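Local coordinates for TerD domain-containing protein (PDB 2QNG) that is of unknown function but binds calcium ions and, as a TerD-domain protein, belongs to the CAPAB/TerDEXZ family, at residues Y69-D74 with G80-N85; V33-K38 with L51-A56; G61-K66 with Y111-V116; G163-D168 with W173-G178; R127-V132 with D149-V154. All blocks are in the same frame, centred on the assembly; numbering follows the deposited sequence.

Contact 1 of 5, residues Y69-D74 with G80-N85; sequences YVVHFD and GTIYLN
Tyr69 and Thr81 are drawn together by the carboxylate of Asp79 in the connecting loop: OD1 hydrogen-bonds Thr81 OG1, while OD2 reaches Tyr69 OH only weakly. The two hydroxyls, Tyr69 OH and Thr81 OG1, stand 3.9 Å apart, too far to bond each other. No hydrogen bond links the segments directly; the pair is a case of two sheets meeting through methyl groups. Axes of 69-71 and 82-85 run 8.1 Å apart at 20°. Between them Val71 meets Ile82 obliquely, CG2 to CG2 at 3.9 Å, while Val71 CG1, anti to its own backbone N (chi1 -176°), lies 3.8 Å from Ile82 O. The CG2 branch of Val71 also abuts the edge of the Tyr69 ring in its plane. Further along, Leu84 CD2 presses on the root of Phe73, 3.7 Å from its CB, whereas the phenyl group leads away to the side chain of Asp52, a calcium ligand. Leu84 itself lies against Glu98, another ligand of that ion. Strand 69-71 is an outermost strand beside 51-59 in one sheet, and 82-86 is an outermost strand beside 98-102 in the other, where Ile82 also packs on Met100.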
# COMPACT_ATOMS: atom_id res chain seq x y z
N TYR A 69 -10.57 -3.56 8.51
CA TYR A 69 -9.33 -3.46 9.27
C TYR A 69 -8.26 -2.97 8.34
O TYR A 69 -8.41 -2.99 7.11
CB TYR A 69 -8.93 -4.78 9.95
CG TYR A 69 -8.69 -5.96 9.03
CD1 TYR A 69 -7.48 -6.11 8.34
CD2 TYR A 69 -9.68 -6.91 8.84
CE1 TYR A 69 -7.26 -7.21 7.51
CE2 TYR A 69 -9.46 -8.01 7.99
CZ TYR A 69 -8.26 -8.15 7.35
OH TYR A 69 -8.01 -9.23 6.52
N VAL A 70 -7.19 -2.49 8.95
CA VAL A 70 -6.01 -2.10 8.20
C VAL A 70 -4.77 -2.84 8.71
O VAL A 70 -4.69 -3.22 9.89
CB VAL A 70 -5.75 -0.57 8.26
CG1 VAL A 70 -6.95 0.21 7.75
CG2 VAL A 70 -5.41 -0.13 9.64
N VAL A 71 -3.82 -3.03 7.79
CA VAL A 71 -2.56 -3.73 8.09
C VAL A 71 -1.41 -2.81 7.71
O VAL A 71 -1.38 -2.25 6.61
CB VAL A 71 -2.42 -5.05 7.29
CG1 VAL A 71 -1.15 -5.81 7.70
CG2 VAL A 71 -3.65 -5.94 7.54
N HIS A 72 -0.50 -2.65 8.66
CA HIS A 72 0.73 -1.89 8.46
C HIS A 72 1.69 -2.30 9.57
O HIS A 72 1.39 -3.22 10.35
CB HIS A 72 0.46 -0.37 8.43
CG HIS A 72 -0.28 0.16 9.62
ND1 HIS A 72 0.25 0.15 10.91
CD2 HIS A 72 -1.52 0.69 9.73
CE1 HIS A 72 -0.64 0.67 11.74
NE2 HIS A 72 -1.71 1.01 11.05
N PHE A 73 2.84 -1.66 9.62
CA PHE A 73 3.92 -2.16 10.51
C PHE A 73 3.48 -2.22 11.99
O PHE A 73 4.05 -3.00 12.78
CB PHE A 73 5.19 -1.32 10.33
CG PHE A 73 5.17 -0.07 11.12
CD1 PHE A 73 5.81 -0.02 12.36
CD2 PHE A 73 4.49 1.06 10.65
CE1 PHE A 73 5.79 1.15 13.12
CE2 PHE A 73 4.45 2.24 11.41
CZ PHE A 73 5.10 2.27 12.65
N ASP A 74 2.49 -1.44 12.37
CA ASP A 74 2.02 -1.46 13.75
C ASP A 74 0.61 -2.03 13.92
O ASP A 74 -0.05 -1.81 14.94
CB ASP A 74 2.11 -0.06 14.37
CG ASP A 74 2.25 -0.10 15.87
OD1 ASP A 74 3.02 -0.94 16.38
OD2 ASP A 74 1.56 0.71 16.53
N GLY A 80 -4.31 -13.19 9.61
CA GLY A 80 -3.00 -13.63 9.09
C GLY A 80 -2.86 -13.75 7.56
O GLY A 80 -1.89 -14.33 7.04
N THR A 81 -3.84 -13.23 6.84
CA THR A 81 -3.87 -13.40 5.39
C THR A 81 -3.17 -12.27 4.67
O THR A 81 -2.84 -12.42 3.51
CB THR A 81 -5.31 -13.53 4.86
OG1 THR A 81 -6.06 -12.35 5.18
CG2 THR A 81 -5.99 -14.75 5.49
N ILE A 82 -2.97 -11.13 5.34
CA ILE A 82 -2.28 -9.97 4.76
C ILE A 82 -1.24 -9.63 5.80
O ILE A 82 -1.56 -9.51 6.99
CB ILE A 82 -3.23 -8.77 4.57
CG1 ILE A 82 -4.27 -9.07 3.48
CG2 ILE A 82 -2.44 -7.52 4.22
CD1 ILE A 82 -5.43 -8.08 3.40
N TYR A 83 0.02 -9.52 5.37
CA TYR A 83 1.10 -9.36 6.34
C TYR A 83 2.29 -8.64 5.75
O TYR A 83 2.63 -8.83 4.57
CB TYR A 83 1.53 -10.71 6.95
CG TYR A 83 1.77 -11.85 5.98
CD1 TYR A 83 3.06 -12.16 5.56
CD2 TYR A 83 0.70 -12.61 5.48
CE1 TYR A 83 3.31 -13.21 4.68
CE2 TYR A 83 0.93 -13.66 4.59
CZ TYR A 83 2.23 -13.97 4.21
OH TYR A 83 2.44 -15.03 3.34
N LEU A 84 2.93 -7.83 6.59
CA LEU A 84 4.12 -7.13 6.20
C LEU A 84 5.29 -8.11 6.37
O LEU A 84 5.45 -8.73 7.44
CB LEU A 84 4.29 -5.86 7.04
CG LEU A 84 5.37 -4.88 6.61
CD1 LEU A 84 4.99 -4.19 5.32
CD2 LEU A 84 5.54 -3.88 7.72
N ASN A 85 6.07 -8.30 5.32
CA ASN A 85 7.22 -9.23 5.37
C ASN A 85 8.44 -8.55 5.95
O ASN A 85 9.24 -9.17 6.66
CB ASN A 85 7.52 -9.78 3.96
CG ASN A 85 6.28 -10.36 3.30
OD1 ASN A 85 5.65 -9.72 2.48
ND2 ASN A 85 5.89 -11.53 3.73

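Contact 2 of 5, residues V33-K38 with L51-A56; sequences VELAVK and LDIVAA. With CA (calcium ion), chain C.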
# COMPACT_ATOMS: atom_id res chain seq x y z
N VAL A 33 -0.68 -11.66 -3.83
CA VAL A 33 -0.01 -10.45 -4.33
C VAL A 33 1.13 -10.11 -3.38
O VAL A 33 1.01 -10.24 -2.16
CB VAL A 33 -1.01 -9.25 -4.40
CG1 VAL A 33 -0.35 -7.90 -4.73
CG2 VAL A 33 -2.09 -9.55 -5.40
N GLU A 34 2.23 -9.64 -3.96
CA GLU A 34 3.30 -9.04 -3.18
C GLU A 34 3.41 -7.60 -3.62
O GLU A 34 3.50 -7.34 -4.81
CB GLU A 34 4.60 -9.78 -3.44
CG GLU A 34 5.87 -9.31 -2.70
CD GLU A 34 7.15 -9.67 -3.50
OE1 GLU A 34 7.31 -10.90 -3.74
OE2 GLU A 34 7.93 -8.74 -3.91
N LEU A 35 3.38 -6.66 -2.68
CA LEU A 35 3.64 -5.26 -2.99
C LEU A 35 4.99 -4.90 -2.36
O LEU A 35 5.16 -5.05 -1.16
CB LEU A 35 2.52 -4.39 -2.41
CG LEU A 35 2.74 -2.87 -2.45
CD1 LEU A 35 3.12 -2.25 -3.80
CD2 LEU A 35 1.49 -2.19 -1.92
N ALA A 36 5.93 -4.43 -3.17
CA ALA A 36 7.25 -4.05 -2.66
C ALA A 36 7.51 -2.58 -2.94
O ALA A 36 7.10 -2.09 -3.99
CB ALA A 36 8.31 -4.91 -3.34
N VAL A 37 8.17 -1.90 -1.99
CA VAL A 37 8.45 -0.47 -2.12
C VAL A 37 9.92 -0.25 -1.77
O VAL A 37 10.44 -0.89 -0.85
CB VAL A 37 7.50 0.34 -1.21
CG1 VAL A 37 7.80 1.84 -1.26
CG2 VAL A 37 6.07 0.08 -1.65
N LYS A 38 10.56 0.65 -2.51
CA LYS A 38 11.96 1.00 -2.28
C LYS A 38 12.14 2.51 -2.34
O LYS A 38 11.35 3.22 -2.98
CB LYS A 38 12.88 0.34 -3.33
CG LYS A 38 12.89 1.05 -4.69
CD LYS A 38 13.33 0.14 -5.83
CE LYS A 38 14.82 -0.04 -5.90
NZ LYS A 38 15.18 -1.35 -6.54
N LEU A 51 8.82 5.49 4.40
CA LEU A 51 7.60 5.12 3.71
C LEU A 51 7.04 3.88 4.38
O LEU A 51 7.83 3.01 4.80
CB LEU A 51 7.85 4.84 2.21
CG LEU A 51 7.97 6.07 1.28
CD1 LEU A 51 9.02 7.11 1.72
CD2 LEU A 51 8.22 5.62 -0.15
N ASP A 52 5.71 3.79 4.48
CA ASP A 52 5.08 2.60 5.01
C ASP A 52 4.04 2.09 4.04
O ASP A 52 3.24 2.87 3.52
CB ASP A 52 4.36 2.90 6.33
CG ASP A 52 5.31 3.15 7.49
OD1 ASP A 52 6.47 2.72 7.47
OD2 ASP A 52 4.89 3.77 8.48
N ILE A 53 4.01 0.77 3.83
CA ILE A 53 2.93 0.13 3.07
C ILE A 53 1.76 -0.09 4.02
O ILE A 53 1.94 -0.52 5.18
CB ILE A 53 3.38 -1.21 2.48
CG1 ILE A 53 4.60 -1.03 1.58
CG2 ILE A 53 2.23 -1.85 1.73
CD1 ILE A 53 5.20 -2.35 1.09
N VAL A 54 0.56 0.20 3.51
CA VAL A 54 -0.65 -0.07 4.29
C VAL A 54 -1.70 -0.70 3.39
O VAL A 54 -1.80 -0.38 2.20
CB VAL A 54 -1.19 1.21 5.02
CG1 VAL A 54 -1.43 2.29 4.05
CG2 VAL A 54 -2.48 0.89 5.80
N ALA A 55 -2.43 -1.65 3.96
CA ALA A 55 -3.54 -2.27 3.25
C ALA A 55 -4.81 -2.13 4.06
O ALA A 55 -4.76 -2.16 5.29
CB ALA A 55 -3.26 -3.74 2.96
N ALA A 56 -5.95 -2.03 3.37
CA ALA A 56 -7.24 -1.97 4.02
C ALA A 56 -8.18 -2.93 3.35
O ALA A 56 -8.17 -3.05 2.12
CB ALA A 56 -7.80 -0.55 4.01
CA CA C . 8.55 2.22 6.85
O HOH W 1 8.42 1.12 8.91
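In the core of a beta sandwich, where the two sheets face each other, Leu35 and Val37 of one sheet meet Leu51 and Ile53 of the other, next to a calcium site. The strand axes lie 8.3 Å apart and run nearly antiparallel at 163°, yet no hydrogen bond passes between them: this is face-to-face packing, and the pair illustrates how alternate residues of two strands fill the space between sheets. Ile53 is the centre of it. Its two branches part at CB, with CG2 anti to the backbone N and CG1 anti to the carbonyl carbon (chi1 -58°), and each finds its own partner. Ile53 CG2 touches Leu35 CD2 at 3.7 Å; CG1 slides past Val37 CG2, also at 3.7 Å, and carries CD1 to 3.5 Å from the carbonyl oxygen Leu35 O. The other methyl of Val37, CG1, meets Leu51 CD2 at 4.0 Å, the two side chains crossing at about a right angle. Strand 51-56 turns Asp52 away from this apolar layer, and there the calcium ion is bound by Leu51 O at 2.3 Å, by Asp52 OD1 at 2.2 Å and by a water. Asp50, Ser88 and Glu98 complete the site. Second-shell bonds probably fix the ligands: Gln121 NE2 holds Asp52 OD2, and Ile53 N holds Glu98 OE2. A hydrophobic sandwich core running directly into a calcium site at the start of a strand is consistent with the TerD domain to which this protein belongs.

Contact 3 of 5, residues G61-K66 with Y111-V116; sequences GDAYGK and YARVVV
Ala63 and Arg113 bring their CA atoms within 5.9 Å where a type I beta turn, Asp62 to Gly65, lies beside strand 111-116. The turn is closed by Gly65 N to Asp62 O, and Asp62 OD2 accepts a further bond from Lys66 N. Opposite, Ala112 and Arg113 both face Phe58, a classic beta bulge in the pairing of strands 51-59 and 111-120, so the loop after one sandwich strand rests on the irregular part of its neighbour. From the bulge Arg113 stretches along the loop, extended from CG to NE with CG anti to the backbone N (chi1 179°). Its NH1 donates to Ala63 O at 2.8 Å with an N-H...O angle of 149°. Here a charged group is held on several sides at once. One face of the guanidinium meets Tyr64 CD1, 3.3 Å above it, and the opposite face meets Val115 CG2; ring and guanidinium planes are 32° apart. Arg113 CD contributes a CH-pi contact, 4.2 Å from the centroid of the Tyr64 ring. Outside the two segments Arg113 NE makes a salt bridge with Glu164 OE2, while NH1 also bonds Gly194 O. The Tyr64 ring has a further cation-pi partner in Arg196.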
# COMPACT_ATOMS: atom_id res chain seq x y z
N GLY A 61 -20.86 -5.38 1.95
CA GLY A 61 -22.00 -4.46 2.10
C GLY A 61 -21.65 -2.98 2.23
O GLY A 61 -22.50 -2.17 2.60
N ASP A 62 -20.40 -2.63 1.90
CA ASP A 62 -19.84 -1.29 2.11
C ASP A 62 -18.42 -1.25 1.55
O ASP A 62 -17.47 -0.91 2.25
CB ASP A 62 -19.82 -0.90 3.61
CG ASP A 62 -19.43 0.57 3.84
OD1 ASP A 62 -19.81 1.43 3.01
OD2 ASP A 62 -18.74 0.87 4.84
N ALA A 63 -18.29 -1.54 0.25
CA ALA A 63 -16.96 -1.75 -0.36
C ALA A 63 -16.10 -0.50 -0.48
O ALA A 63 -14.89 -0.61 -0.65
CB ALA A 63 -17.10 -2.44 -1.73
N TYR A 64 -16.71 0.69 -0.39
CA TYR A 64 -15.96 1.95 -0.55
C TYR A 64 -16.04 2.80 0.71
O TYR A 64 -15.77 4.01 0.68
CB TYR A 64 -16.46 2.73 -1.78
CG TYR A 64 -16.31 1.91 -3.03
CD1 TYR A 64 -15.15 2.00 -3.81
CD2 TYR A 64 -17.31 1.01 -3.42
CE1 TYR A 64 -15.00 1.22 -4.95
CE2 TYR A 64 -17.16 0.23 -4.57
CZ TYR A 64 -16.00 0.34 -5.33
OH TYR A 64 -15.85 -0.43 -6.46
N GLY A 65 -16.41 2.14 1.81
CA GLY A 65 -16.68 2.81 3.08
C GLY A 65 -15.65 2.61 4.18
O GLY A 65 -14.45 2.78 3.94
N LYS A 66 -16.14 2.28 5.38
CA LYS A 66 -15.24 2.16 6.55
C LYS A 66 -14.38 0.90 6.43
O LYS A 66 -14.92 -0.20 6.27
CB LYS A 66 -16.03 2.11 7.87
CG LYS A 66 -15.14 2.08 9.14
CD LYS A 66 -15.93 2.19 10.46
CE LYS A 66 -15.00 2.03 11.69
NZ LYS A 66 -15.61 2.44 13.02
N TYR A 111 -15.26 -10.17 2.69
CA TYR A 111 -14.40 -9.09 2.17
C TYR A 111 -14.48 -9.07 0.67
O TYR A 111 -14.18 -10.08 0.02
CB TYR A 111 -12.95 -9.28 2.63
CG TYR A 111 -12.85 -9.34 4.13
CD1 TYR A 111 -13.11 -8.20 4.90
CD2 TYR A 111 -12.54 -10.53 4.78
CE1 TYR A 111 -13.04 -8.25 6.29
CE2 TYR A 111 -12.46 -10.60 6.17
CZ TYR A 111 -12.73 -9.45 6.92
OH TYR A 111 -12.67 -9.51 8.30
N ALA A 112 -14.85 -7.93 0.10
CA ALA A 112 -15.04 -7.83 -1.32
C ALA A 112 -14.05 -6.93 -2.01
O ALA A 112 -13.97 -6.92 -3.24
CB ALA A 112 -16.46 -7.35 -1.62
N ARG A 113 -13.28 -6.17 -1.22
CA ARG A 113 -12.37 -5.20 -1.80
C ARG A 113 -11.20 -4.98 -0.87
O ARG A 113 -11.35 -5.00 0.34
CB ARG A 113 -13.11 -3.89 -2.07
CG ARG A 113 -12.27 -2.76 -2.66
CD ARG A 113 -13.20 -1.63 -3.22
NE ARG A 113 -12.44 -0.48 -3.71
CZ ARG A 113 -12.22 0.62 -3.00
NH1 ARG A 113 -12.71 0.74 -1.77
NH2 ARG A 113 -11.53 1.62 -3.54
N VAL A 114 -10.02 -4.82 -1.48
CA VAL A 114 -8.79 -4.51 -0.74
C VAL A 114 -8.12 -3.36 -1.46
O VAL A 114 -7.99 -3.39 -2.69
CB VAL A 114 -7.83 -5.73 -0.72
CG1 VAL A 114 -6.51 -5.38 0.02
CG2 VAL A 114 -8.50 -6.90 -0.05
N VAL A 115 -7.68 -2.37 -0.69
CA VAL A 115 -6.93 -1.24 -1.23
C VAL A 115 -5.54 -1.25 -0.61
O VAL A 115 -5.40 -1.47 0.59
CB VAL A 115 -7.63 0.12 -0.95
CG1 VAL A 115 -6.82 1.28 -1.54
CG2 VAL A 115 -9.03 0.10 -1.59
N VAL A 116 -4.53 -1.05 -1.43
CA VAL A 116 -3.17 -0.92 -0.94
C VAL A 116 -2.65 0.49 -1.16
O VAL A 116 -3.06 1.16 -2.11
CB VAL A 116 -2.21 -1.96 -1.58
CG1 VAL A 116 -2.51 -3.33 -1.07
CG2 VAL A 116 -2.31 -1.96 -3.10

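Contact 4 of 5, residues G163-D168 with W173-G178; sequences GEFVRD and WTFHPG
Trp173 lies across Arg167 at a non-hydrogen-bonded pair of this antiparallel hairpin. Arg167 CB stands over the indole, 3.6 Å from the centroid of its six-membered ring, and in the modelled conformer the arginine bends at chi3 to set its guanidinium against CZ2. The guanidinium does not rest on the indole alone, since NH2 bonds Leu107 O and NH1 bonds Tyr111 O. The indole edge reaches the Phe165 carbonyl, CZ3 to O at 3.5 Å. With a leucine at Trp173, Arg167 CB and its guanidinium would probably lose the flat surface beneath them, and Phe165 CB a neighbour. Next, Thr174 and Val166 exchange two backbone bonds, the shorter from Thr174 N to Val166 O at 2.8 Å. Phe175 slides past Phe165 with little ring overlap, CD1 to CE1 at 3.5 Å and planes 29° apart; its ring edge borders Gly163, where a side chain would collide. His176 N bonds Glu164 O at 2.9 Å, and the return bond is weak. His176 CB approaches Glu164 OE1 while the ring lies by Val166 CG2. One face thus carries three aromatic residues with Arg167 laid over the indole; the other mixes Glu164, Thr174 and His176 with Val166 and leaves His176 ND1 buried without a partner.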
# COMPACT_ATOMS: atom_id res chain seq x y z
N GLY A 163 -3.24 0.76 -5.76
CA GLY A 163 -3.89 -0.41 -6.37
C GLY A 163 -5.08 -0.84 -5.57
O GLY A 163 -5.17 -0.58 -4.38
N GLU A 164 -5.99 -1.52 -6.26
CA GLU A 164 -7.27 -1.95 -5.74
C GLU A 164 -7.49 -3.38 -6.23
O GLU A 164 -7.14 -3.66 -7.38
CB GLU A 164 -8.32 -1.04 -6.39
CG GLU A 164 -9.69 -1.20 -5.84
CD GLU A 164 -10.72 -0.39 -6.59
OE1 GLU A 164 -10.40 0.19 -7.65
OE2 GLU A 164 -11.84 -0.37 -6.11
N PHE A 165 -8.11 -4.23 -5.40
CA PHE A 165 -8.53 -5.58 -5.81
C PHE A 165 -9.97 -5.72 -5.42
O PHE A 165 -10.34 -5.38 -4.31
CB PHE A 165 -7.68 -6.63 -5.09
CG PHE A 165 -6.21 -6.48 -5.37
CD1 PHE A 165 -5.63 -7.12 -6.47
CD2 PHE A 165 -5.42 -5.67 -4.56
CE1 PHE A 165 -4.27 -6.98 -6.75
CE2 PHE A 165 -4.05 -5.53 -4.85
CZ PHE A 165 -3.50 -6.16 -5.95
N VAL A 166 -10.79 -6.21 -6.36
CA VAL A 166 -12.23 -6.36 -6.14
C VAL A 166 -12.63 -7.79 -6.51
O VAL A 166 -12.17 -8.30 -7.54
CB VAL A 166 -13.04 -5.35 -6.99
CG1 VAL A 166 -14.54 -5.51 -6.75
CG2 VAL A 166 -12.60 -3.95 -6.65
N ARG A 167 -13.44 -8.43 -5.65
CA ARG A 167 -13.86 -9.81 -5.87
C ARG A 167 -15.32 -9.81 -6.29
O ARG A 167 -16.17 -9.20 -5.62
CB ARG A 167 -13.63 -10.62 -4.59
CG ARG A 167 -14.43 -11.87 -4.41
CD ARG A 167 -14.32 -12.27 -2.96
NE ARG A 167 -13.27 -13.25 -2.73
CZ ARG A 167 -12.73 -13.50 -1.54
NH1 ARG A 167 -13.13 -12.84 -0.46
NH2 ARG A 167 -11.78 -14.43 -1.43
N ASP A 168 -15.59 -10.50 -7.40
CA ASP A 168 -16.95 -10.59 -7.96
C ASP A 168 -17.67 -11.82 -7.43
O ASP A 168 -17.12 -12.58 -6.62
CB ASP A 168 -16.87 -10.62 -9.49
CG ASP A 168 -15.93 -11.70 -10.02
OD1 ASP A 168 -15.96 -12.83 -9.51
OD2 ASP A 168 -15.14 -11.41 -10.97
N TRP A 173 -10.65 -12.52 -7.88
CA TRP A 173 -10.15 -11.17 -7.61
C TRP A 173 -9.65 -10.53 -8.91
O TRP A 173 -8.87 -11.15 -9.65
CB TRP A 173 -8.99 -11.20 -6.60
CG TRP A 173 -9.41 -11.52 -5.21
CD1 TRP A 173 -9.37 -12.75 -4.59
CD2 TRP A 173 -9.93 -10.60 -4.24
NE1 TRP A 173 -9.82 -12.63 -3.29
CE2 TRP A 173 -10.19 -11.33 -3.06
CE3 TRP A 173 -10.23 -9.23 -4.26
CZ2 TRP A 173 -10.71 -10.74 -1.91
CZ3 TRP A 173 -10.74 -8.64 -3.12
CH2 TRP A 173 -10.98 -9.38 -1.96
N THR A 174 -10.09 -9.29 -9.15
CA THR A 174 -9.61 -8.46 -10.25
C THR A 174 -8.75 -7.32 -9.70
O THR A 174 -9.13 -6.69 -8.70
CB THR A 174 -10.80 -7.84 -11.07
OG1 THR A 174 -11.54 -8.90 -11.69
CG2 THR A 174 -10.32 -6.83 -12.18
N PHE A 175 -7.61 -7.07 -10.34
CA PHE A 175 -6.75 -5.94 -10.02
C PHE A 175 -7.13 -4.74 -10.89
O PHE A 175 -7.26 -4.86 -12.11
CB PHE A 175 -5.28 -6.33 -10.24
CG PHE A 175 -4.32 -5.19 -10.16
CD1 PHE A 175 -4.27 -4.36 -9.05
CD2 PHE A 175 -3.42 -4.95 -11.20
CE1 PHE A 175 -3.34 -3.30 -8.98
CE2 PHE A 175 -2.49 -3.90 -11.14
CZ PHE A 175 -2.44 -3.08 -10.02
N HIS A 176 -7.32 -3.61 -10.23
CA HIS A 176 -7.62 -2.34 -10.88
C HIS A 176 -6.43 -1.41 -10.64
O HIS A 176 -6.26 -0.88 -9.53
CB HIS A 176 -8.91 -1.73 -10.30
CG HIS A 176 -10.14 -2.51 -10.64
ND1 HIS A 176 -10.64 -3.52 -9.84
CD2 HIS A 176 -10.98 -2.43 -11.70
CE1 HIS A 176 -11.73 -4.02 -10.39
NE2 HIS A 176 -11.96 -3.38 -11.52
N PRO A 177 -5.57 -1.24 -11.66
CA PRO A 177 -4.44 -0.34 -11.51
C PRO A 177 -4.85 1.12 -11.35
O PRO A 177 -5.90 1.55 -11.80
CB PRO A 177 -3.65 -0.52 -12.82
CG PRO A 177 -4.67 -1.01 -13.79
CD PRO A 177 -5.58 -1.88 -12.99
N GLY A 178 -4.00 1.87 -10.68
CA GLY A 178 -4.23 3.29 -10.56
C GLY A 178 -3.53 3.77 -9.32
O GLY A 178 -3.61 3.14 -8.28

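Contact 5 of 5, residues R127-V132 with D149-V154; sequences RTFVGV and DDFGGV
Phe129 and Phe151 form an offset stack, centroids 4.4 Å apart and planes within 6° of parallel, that joins two loops without any hydrogen bond between them. Each ring lies over the rim of the other: Phe151 CD1 sits above the Phe129 face and Phe129 CE1 above that of Phe151, the two atoms 3.5 Å apart. Phe129 is gripped from a second direction too. Val154 O comes to its edge, near the ring plane, 3.4 Å from CD2, and Val154 CG2 lies alongside at 3.8 Å from the same carbon. Were the Phe129 ring cut back to a serine, Phe151 would probably lose its stacking partner on that face, and a gap would open beside Val154. This buried part contrasts with the periphery, where Asp150, Gly152, Gly153 and Val130 are exposed and the loops are shaped by their own bonds. Asp149 OD2 accepts from Phe151 N at 2.8 Å and Asp150 OD1 from Gly152 N, two successive Asx turns that probably help hold Phe151 at its positive phi (65°), ahead of a type I turn from Phe151 to Val154. On the other loop Arg127 NH1 holds Gly131 O around a short 3-10 turn. The pair of rings fills the end of the sandwich: Phe129 rests on Ile120 and Ala160, and Phe151 on Val118 and Val162 of one sheet and Leu137 of the other.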
# COMPACT_ATOMS: atom_id res chain seq x y z
N ARG A 127 6.99 16.07 3.86
CA ARG A 127 7.72 15.43 2.77
C ARG A 127 6.72 14.84 1.83
O ARG A 127 5.84 14.08 2.25
CB ARG A 127 8.66 14.34 3.31
CG ARG A 127 9.61 13.78 2.25
CD ARG A 127 10.49 12.66 2.78
NE ARG A 127 11.32 13.09 3.90
CZ ARG A 127 12.50 13.70 3.77
NH1 ARG A 127 13.00 13.96 2.56
NH2 ARG A 127 13.17 14.07 4.86
N THR A 128 6.84 15.20 0.55
CA THR A 128 5.99 14.61 -0.49
C THR A 128 6.82 13.68 -1.36
O THR A 128 8.04 13.56 -1.18
CB THR A 128 5.35 15.70 -1.36
OG1 THR A 128 6.37 16.33 -2.16
CG2 THR A 128 4.64 16.76 -0.49
N PHE A 129 6.18 12.99 -2.33
CA PHE A 129 6.97 12.03 -3.12
C PHE A 129 8.16 12.64 -3.86
O PHE A 129 9.17 11.95 -4.04
CB PHE A 129 6.09 11.16 -4.02
CG PHE A 129 5.32 10.12 -3.25
CD1 PHE A 129 5.94 8.97 -2.77
CD2 PHE A 129 3.98 10.32 -2.96
CE1 PHE A 129 5.22 8.02 -2.02
CE2 PHE A 129 3.25 9.37 -2.21
CZ PHE A 129 3.89 8.24 -1.75
N VAL A 130 8.08 13.92 -4.26
CA VAL A 130 9.22 14.53 -4.94
C VAL A 130 10.41 14.68 -3.97
O VAL A 130 11.59 14.74 -4.40
CB VAL A 130 8.86 15.89 -5.61
CG1 VAL A 130 8.73 17.00 -4.57
CG2 VAL A 130 9.87 16.25 -6.70
N GLY A 131 10.11 14.74 -2.67
CA GLY A 131 11.12 14.84 -1.60
C GLY A 131 11.65 13.48 -1.13
O GLY A 131 12.44 13.43 -0.19
N VAL A 132 11.20 12.40 -1.75
CA VAL A 132 11.73 11.07 -1.50
C VAL A 132 12.71 10.76 -2.64
O VAL A 132 12.39 10.96 -3.82
CB VAL A 132 10.60 10.04 -1.50
CG1 VAL A 132 11.15 8.61 -1.31
CG2 VAL A 132 9.58 10.38 -0.42
N ASP A 149 5.85 1.42 -10.55
CA ASP A 149 5.67 2.87 -10.63
C ASP A 149 6.79 3.58 -9.88
O ASP A 149 7.37 3.01 -8.95
CB ASP A 149 4.31 3.24 -10.03
CG ASP A 149 3.76 4.53 -10.61
OD1 ASP A 149 3.12 4.49 -11.69
OD2 ASP A 149 3.94 5.58 -9.97
N ASP A 150 7.05 4.82 -10.26
CA ASP A 150 8.04 5.65 -9.58
C ASP A 150 7.39 6.82 -8.83
O ASP A 150 8.09 7.75 -8.41
CB ASP A 150 9.10 6.17 -10.56
CG ASP A 150 8.51 7.05 -11.65
OD1 ASP A 150 7.28 7.31 -11.65
OD2 ASP A 150 9.31 7.50 -12.51
N PHE A 151 6.06 6.79 -8.67
CA PHE A 151 5.30 7.85 -7.97
C PHE A 151 5.36 9.20 -8.71
O PHE A 151 5.01 10.23 -8.16
CB PHE A 151 5.78 8.00 -6.53
CG PHE A 151 5.58 6.77 -5.71
CD1 PHE A 151 4.37 6.55 -5.05
CD2 PHE A 151 6.61 5.83 -5.57
CE1 PHE A 151 4.18 5.42 -4.25
CE2 PHE A 151 6.42 4.69 -4.78
CZ PHE A 151 5.21 4.50 -4.12
N GLY A 152 5.75 9.15 -9.98
CA GLY A 152 5.94 10.40 -10.76
C GLY A 152 4.63 11.14 -11.06
O GLY A 152 4.66 12.32 -11.47
N GLY A 153 3.50 10.47 -10.85
CA GLY A 153 2.19 11.09 -11.03
C GLY A 153 1.60 11.71 -9.77
O GLY A 153 0.53 12.31 -9.81
N VAL A 154 2.28 11.51 -8.64
CA VAL A 154 1.80 11.99 -7.34
C VAL A 154 2.92 12.73 -6.59
O VAL A 154 3.04 12.60 -5.37
CB VAL A 154 1.17 10.84 -6.49
CG1 VAL A 154 -0.06 10.31 -7.19
CG2 VAL A 154 2.17 9.70 -6.22

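In the fold
The five contacts sample one sandwich from end to end. Contacts 1 and 2 both bridge its two sheets and are joined by Val71 N to Ala55 O at 2.8 Å. Contacts 3 and 4 meet at 111-120 and 159-167, neighbours in the same sheet as 51-59, tied by the salt bridge of Arg113 NE with Glu164 OE2 at 2.5 Å. Contact 2 reaches contact 4 where Val33 packs on Phe165, and contact 5 where Leu51 touches Val132 and Phe129. Contact 5 lies opposite contact 3, about 26 Å between centres. One of the two calcium ions is bound in contact 2, by Leu51 and Asp52; the other lies about 9 Å from the Val37 side chain.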